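Local coordinates for protein ATP-dependent RNA helicase HrpB (Escherichia coli, PDB 6EUD) that hydrolyses ATP to ADP and phosphate as a DExH-box RNA helicase of the DEAH/RHA type that binds single-stranded RNA, at residues G362-L367 / L390-L395; L367-C372 / K413-G418. All coordinates share one frame; numbering follows the deposited sequence.

Contact 1: G362-L367 / L390-L395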
loop_
_atom_site.group_PDB
_atom_site.type_symbol
_atom_site.label_atom_id
_atom_site.label_comp_id
_atom_site.label_asym_id
_atom_site.label_seq_id
_atom_site.Cartn_x
_atom_site.Cartn_y
_atom_site.Cartn_z
ATOM N N GLY A 362 7.554 8.091 3.805
ATOM C CA GLY A 362 7.879 9.479 3.518
ATOM C C GLY A 362 6.665 10.401 3.636
ATOM O O GLY A 362 6.740 11.468 4.252
ATOM N N LEU A 363 5.545 9.983 3.044
ATOM C CA LEU A 363 4.312 10.748 3.080
ATOM C C LEU A 363 3.823 10.950 4.502
ATOM O O LEU A 363 3.390 12.041 4.883
ATOM C CB LEU A 363 3.244 10.048 2.247
ATOM C CG LEU A 363 1.833 10.623 2.352
ATOM C CD1 LEU A 363 1.827 12.077 1.928
ATOM C CD2 LEU A 363 0.928 9.815 1.446
ATOM N N LEU A 364 3.895 9.890 5.290
ATOM C CA LEU A 364 3.441 9.949 6.673
ATOM C C LEU A 364 4.327 10.916 7.457
ATOM O O LEU A 364 3.851 11.692 8.284
ATOM C CB LEU A 364 3.457 8.548 7.296
ATOM C CG LEU A 364 2.870 8.323 8.690
ATOM C CD1 LEU A 364 1.432 8.815 8.716
ATOM C CD2 LEU A 364 2.948 6.843 9.080
ATOM N N MET A 365 5.622 10.864 7.174
ATOM C CA MET A 365 6.577 11.769 7.780
ATOM C C MET A 365 6.236 13.212 7.400
ATOM O O MET A 365 6.274 14.081 8.245
ATOM C CB MET A 365 7.998 11.387 7.352
ATOM C CG MET A 365 9.117 12.228 7.921
ATOM S SD MET A 365 9.382 11.935 9.660
ATOM C CE MET A 365 9.866 10.238 9.626
ATOM N N GLU A 366 5.859 13.456 6.143
ATOM C CA GLU A 366 5.446 14.799 5.708
ATOM C C GLU A 366 4.184 15.308 6.395
ATOM O O GLU A 366 4.140 16.460 6.852
ATOM C CB GLU A 366 5.213 14.844 4.197
ATOM C CG GLU A 366 6.435 14.554 3.350
ATOM C CD GLU A 366 7.489 15.660 3.379
ATOM O OE1 GLU A 366 7.377 16.626 4.173
ATOM O OE2 GLU A 366 8.440 15.551 2.583
ATOM N N LEU A 367 3.150 14.470 6.433
ATOM C CA LEU A 367 1.884 14.833 7.072
ATOM C C LEU A 367 2.064 15.122 8.568
ATOM O O LEU A 367 1.478 16.068 9.083
ATOM C CB LEU A 367 0.845 13.724 6.870
ATOM C CG LEU A 367 0.479 13.416 5.411
ATOM C CD1 LEU A 367 -0.537 12.291 5.330
ATOM C CD2 LEU A 367 -0.036 14.673 4.707
ATOM N N LEU A 390 -0.499 1.761 7.823
ATOM C CA LEU A 390 -0.127 0.939 8.971
ATOM C C LEU A 390 1.298 0.441 8.832
ATOM O O LEU A 390 2.057 0.484 9.787
ATOM C CB LEU A 390 -1.077 -0.252 9.130
ATOM C CG LEU A 390 -2.224 -0.079 10.124
ATOM C CD1 LEU A 390 -1.676 0.104 11.542
ATOM C CD2 LEU A 390 -3.160 1.080 9.745
ATOM N N ALA A 391 1.660 -0.046 7.644
ATOM C CA ALA A 391 3.041 -0.471 7.402
ATOM C C ALA A 391 3.982 0.711 7.596
ATOM O O ALA A 391 5.019 0.560 8.235
ATOM C CB ALA A 391 3.204 -1.074 6.006
ATOM N N ALA A 392 3.611 1.884 7.072
ATOM C CA ALA A 392 4.392 3.108 7.297
ATOM C C ALA A 392 4.557 3.451 8.793
ATOM O O ALA A 392 5.673 3.700 9.267
ATOM C CB ALA A 392 3.763 4.278 6.555
ATOM N N LYS A 393 3.450 3.463 9.531
ATOM C CA LYS A 393 3.494 3.712 10.971
ATOM C C LYS A 393 4.464 2.747 11.664
ATOM O O LYS A 393 5.333 3.176 12.429
ATOM C CB LYS A 393 2.099 3.590 11.570
ATOM C CG LYS A 393 2.009 3.881 13.057
ATOM C CD LYS A 393 0.579 3.619 13.534
ATOM C CE LYS A 393 0.358 3.962 15.006
ATOM N NZ LYS A 393 0.297 5.435 15.275
ATOM N N ARG A 394 4.343 1.454 11.358
ATOM C CA ARG A 394 5.221 0.459 11.967
ATOM C C ARG A 394 6.677 0.735 11.657
ATOM O O ARG A 394 7.507 0.672 12.555
ATOM C CB ARG A 394 4.846 -0.958 11.530
ATOM C CG ARG A 394 3.595 -1.459 12.226
ATOM C CD ARG A 394 3.360 -2.941 12.011
ATOM N NE ARG A 394 3.170 -3.242 10.599
ATOM C CZ ARG A 394 1.994 -3.228 9.981
ATOM N NH1 ARG A 394 0.893 -2.936 10.664
ATOM N NH2 ARG A 394 1.924 -3.511 8.687
ATOM N N LEU A 395 6.992 1.065 10.408
ATOM C CA LEU A 395 8.373 1.393 10.055
ATOM C C LEU A 395 8.902 2.612 10.825
ATOM O O LEU A 395 10.036 2.599 11.304
ATOM C CB LEU A 395 8.509 1.645 8.548
ATOM C CG LEU A 395 9.868 2.209 8.084
ATOM C CD1 LEU A 395 11.057 1.318 8.507
ATOM C CD2 LEU A 395 9.882 2.396 6.572
#
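Leu364 and Ala392 mark the closest backbone approach of helices 361-370 and 386-398, their CA atoms 6.9 Å apart, with a single leucine side chain spanning most of the distance. The contact is small, about 99 Å² counting both sides, and apolar: no hydrogen bond crosses it. Leu364 points toward the other helix, and only its CD2 branch does the touching; CD1 is turned aside. With CG anti to the backbone N (chi1 -173°) and chi2 at 55°, CD2 becomes the leading methyl. It lands beside the peptide joining Ala392 to Lys393, 3.7 Å from Ala392 CB and 3.4 Å from Lys393 N, so the methyl rests against the peptide as well as against another methyl. Ala392 presents only a methyl here, its CB 4.3 Å from Leu364 CB, and the leucine lies alongside it. Lys393 bounds the site on its other flank, its CB 4.2 Å from Leu364 CD2. From there the lysine chain runs extended through chi3, bends at chi4 (74°) and carries its ammonium group away from the leucine to a salt bridge with Glu405. The aliphatic root of Lys393 thus serves the packing, while the charge is paired elsewhere. The two helices probably form part of the winged-helix domain that DEAH/RHA helicases carry. Leu396, a turn beyond Ala392 on helix 386-398, extends the apolar contact by touching both Leu364 and Met365. Around the rest of helix 361-370, Leu363 packs on Leu133 and Leu137 of helix 133-145, and Glu366 forms a salt bridge with Arg109 of helix 106-113, so the helix lies between helix 386-398 and helices of the ATP-binding domain.

Contact 2: L367-C372 / K413-G418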
loop_
_atom_site.group_PDB
_atom_site.type_symbol
_atom_site.label_atom_id
_atom_site.label_comp_id
_atom_site.label_asym_id
_atom_site.label_seq_id
_atom_site.Cartn_x
_atom_site.Cartn_y
_atom_site.Cartn_z
ATOM N N LEU A 367 3.150 14.470 6.433
ATOM C CA LEU A 367 1.884 14.833 7.072
ATOM C C LEU A 367 2.064 15.122 8.568
ATOM O O LEU A 367 1.478 16.068 9.083
ATOM C CB LEU A 367 0.845 13.724 6.870
ATOM C CG LEU A 367 0.479 13.416 5.411
ATOM C CD1 LEU A 367 -0.537 12.291 5.330
ATOM C CD2 LEU A 367 -0.036 14.673 4.707
ATOM N N LEU A 368 2.878 14.317 9.261
ATOM C CA LEU A 368 3.150 14.548 10.687
ATOM C C LEU A 368 3.841 15.893 10.915
ATOM O O LEU A 368 3.410 16.684 11.761
ATOM C CB LEU A 368 4.000 13.413 11.271
ATOM C CG LEU A 368 3.300 12.061 11.458
ATOM C CD1 LEU A 368 4.331 10.973 11.682
ATOM C CD2 LEU A 368 2.304 12.105 12.611
ATOM N N GLN A 369 4.901 16.148 10.148
ATOM C CA GLN A 369 5.595 17.440 10.155
ATOM C C GLN A 369 4.639 18.575 9.758
ATOM O O GLN A 369 4.749 19.690 10.246
ATOM C CB GLN A 369 6.801 17.409 9.203
ATOM C CG GLN A 369 7.653 18.674 9.195
ATOM C CD GLN A 369 8.647 18.696 8.044
ATOM O OE1 GLN A 369 8.544 17.906 7.103
ATOM N NE2 GLN A 369 9.616 19.596 8.114
ATOM N N TRP A 370 3.691 18.281 8.875
ATOM C CA TRP A 370 2.709 19.286 8.465
ATOM C C TRP A 370 1.747 19.582 9.618
ATOM O O TRP A 370 1.130 20.648 9.671
ATOM C CB TRP A 370 1.943 18.823 7.214
ATOM C CG TRP A 370 0.993 19.856 6.658
ATOM C CD1 TRP A 370 -0.371 19.756 6.561
ATOM C CD2 TRP A 370 1.336 21.149 6.135
ATOM N NE1 TRP A 370 -0.896 20.906 6.006
ATOM C CE2 TRP A 370 0.130 21.774 5.732
ATOM C CE3 TRP A 370 2.542 21.835 5.958
ATOM C CZ2 TRP A 370 0.102 23.053 5.171
ATOM C CZ3 TRP A 370 2.509 23.103 5.401
ATOM C CH2 TRP A 370 1.298 23.698 5.016
ATOM N N GLY A 371 1.636 18.635 10.545
ATOM C CA GLY A 371 0.796 18.805 11.709
ATOM C C GLY A 371 -0.461 17.971 11.622
ATOM O O GLY A 371 -1.335 18.041 12.479
ATOM N N CYS A 372 -0.541 17.175 10.572
ATOM C CA CYS A 372 -1.687 16.310 10.336
ATOM C C CYS A 372 -1.562 15.051 11.198
ATOM O O CYS A 372 -0.562 14.331 11.113
ATOM C CB CYS A 372 -1.775 15.965 8.840
ATOM S SG CYS A 372 -3.238 15.072 8.313
ATOM N N LYS A 413 13.812 15.834 13.710
ATOM C CA LYS A 413 15.049 16.046 12.983
ATOM C C LYS A 413 14.992 15.292 11.654
ATOM O O LYS A 413 15.403 15.808 10.625
ATOM C CB LYS A 413 16.245 15.621 13.837
ATOM C CG LYS A 413 16.375 16.463 15.111
ATOM C CD LYS A 413 17.396 15.906 16.098
ATOM C CE LYS A 413 17.201 16.553 17.467
ATOM N NZ LYS A 413 17.957 15.891 18.568
ATOM N N MET A 414 14.428 14.089 11.661
ATOM C CA MET A 414 14.334 13.314 10.426
ATOM C C MET A 414 13.486 14.058 9.408
ATOM O O MET A 414 13.818 14.090 8.218
ATOM C CB MET A 414 13.745 11.932 10.681
ATOM C CG MET A 414 14.573 11.093 11.594
ATOM S SD MET A 414 13.758 9.540 11.997
ATOM C CE MET A 414 14.714 9.067 13.443
ATOM N N ALA A 415 12.403 14.666 9.888
ATOM C CA ALA A 415 11.492 15.406 9.022
ATOM C C ALA A 415 12.155 16.651 8.452
ATOM O O ALA A 415 11.889 17.032 7.321
ATOM C CB ALA A 415 10.227 15.779 9.780
ATOM N N ALA A 416 13.015 17.285 9.236
ATOM C CA ALA A 416 13.740 18.454 8.756
ATOM C C ALA A 416 14.636 18.101 7.555
ATOM O O ALA A 416 14.706 18.862 6.597
ATOM C CB ALA A 416 14.568 19.069 9.886
ATOM N N LEU A 417 15.307 16.947 7.604
ATOM C CA LEU A 417 16.187 16.533 6.512
ATOM C C LEU A 417 15.429 16.364 5.203
ATOM O O LEU A 417 15.971 16.619 4.125
ATOM C CB LEU A 417 16.912 15.226 6.840
ATOM C CG LEU A 417 17.881 15.201 8.010
ATOM C CD1 LEU A 417 18.579 13.869 8.015
ATOM C CD2 LEU A 417 18.880 16.337 7.926
ATOM N N GLY A 418 14.181 15.915 5.294
ATOM C CA GLY A 418 13.310 15.827 4.129
ATOM C C GLY A 418 13.604 14.608 3.290
ATOM O O GLY A 418 13.046 14.403 2.232
#
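Gln369 and Ala415 bring the C-terminal turns of helices 361-370 and 409-417 together, with CA atoms 6.3 Å apart. The helices are separated by helix 386-398 and the short strands 402-403 and 406-407, an order consistent with the winged-helix domain of DEAH/RHA helicases. Each ends here at a glycine with positive phi. At Gly371 (phi 107°) the chain leaves the helix in a Schellman motif, Cys372 N bonding to Leu367 O and Gly371 N to Leu368 O. Gly418 ends helix 409-417 with a weak backbone bond to Met414 O. Across the interface, Gln369 alone makes the contact from its side. Its CG stands anti to the backbone N (chi1 -176°) and the chain stays extended, which lays the whole side chain along Ala415: CB of Gln369 is 3.8 Å from Ala415 CB, and the carboxamide follows with one face turned to the alanine. Ala415 CB sits almost squarely over Gln369 CD, 3.7 Å away, so a methyl packs on the flat amide. The alanine carbonyl oxygen lies on the same side of that plane but displaced from its centre, and no hydrogen bond joins the segments. Ala416 contributes marginally, its backbone N near the amide nitrogen, while its carbonyl O accepts a hydrogen bond from Arg478. The Gln369 side chain also touches Arg109 and Gln112 of helix 106-113, and Trp370 packs against helices 106-113 and 133-145 of the ATP-binding domain. On the other helix, Met414 and Leu417 turn to helix 421-429. At the interface itself, Ala415 O lies 3.5 Å from both Gln369 OE1 and Gln369 NE2, above the amide plane, and bonds to neither, beside the methyl that sits over Gln369 CD.

How the contacts relate
From the N terminus, the chain runs through two large sheets, the last strand 333-337, before helix 361-370, which supplies one side of each contact. Contact 1 closes the first loop when helix 386-398 returns to the front half of that helix, after 22 intervening residues. Contact 2 closes a longer one, 40 residues between its segments, when helix 409-417 reaches the helix's C-terminal end. The segments alternate along the chain, so the two loops cross, and Leu367 belongs to both. Their centres are 10 Å apart, and Met365 SD meets Ala415 CB at 3.9 Å, connecting them directly. Together they gather three helices of the probable winged-helix region beside the ATP-binding domain.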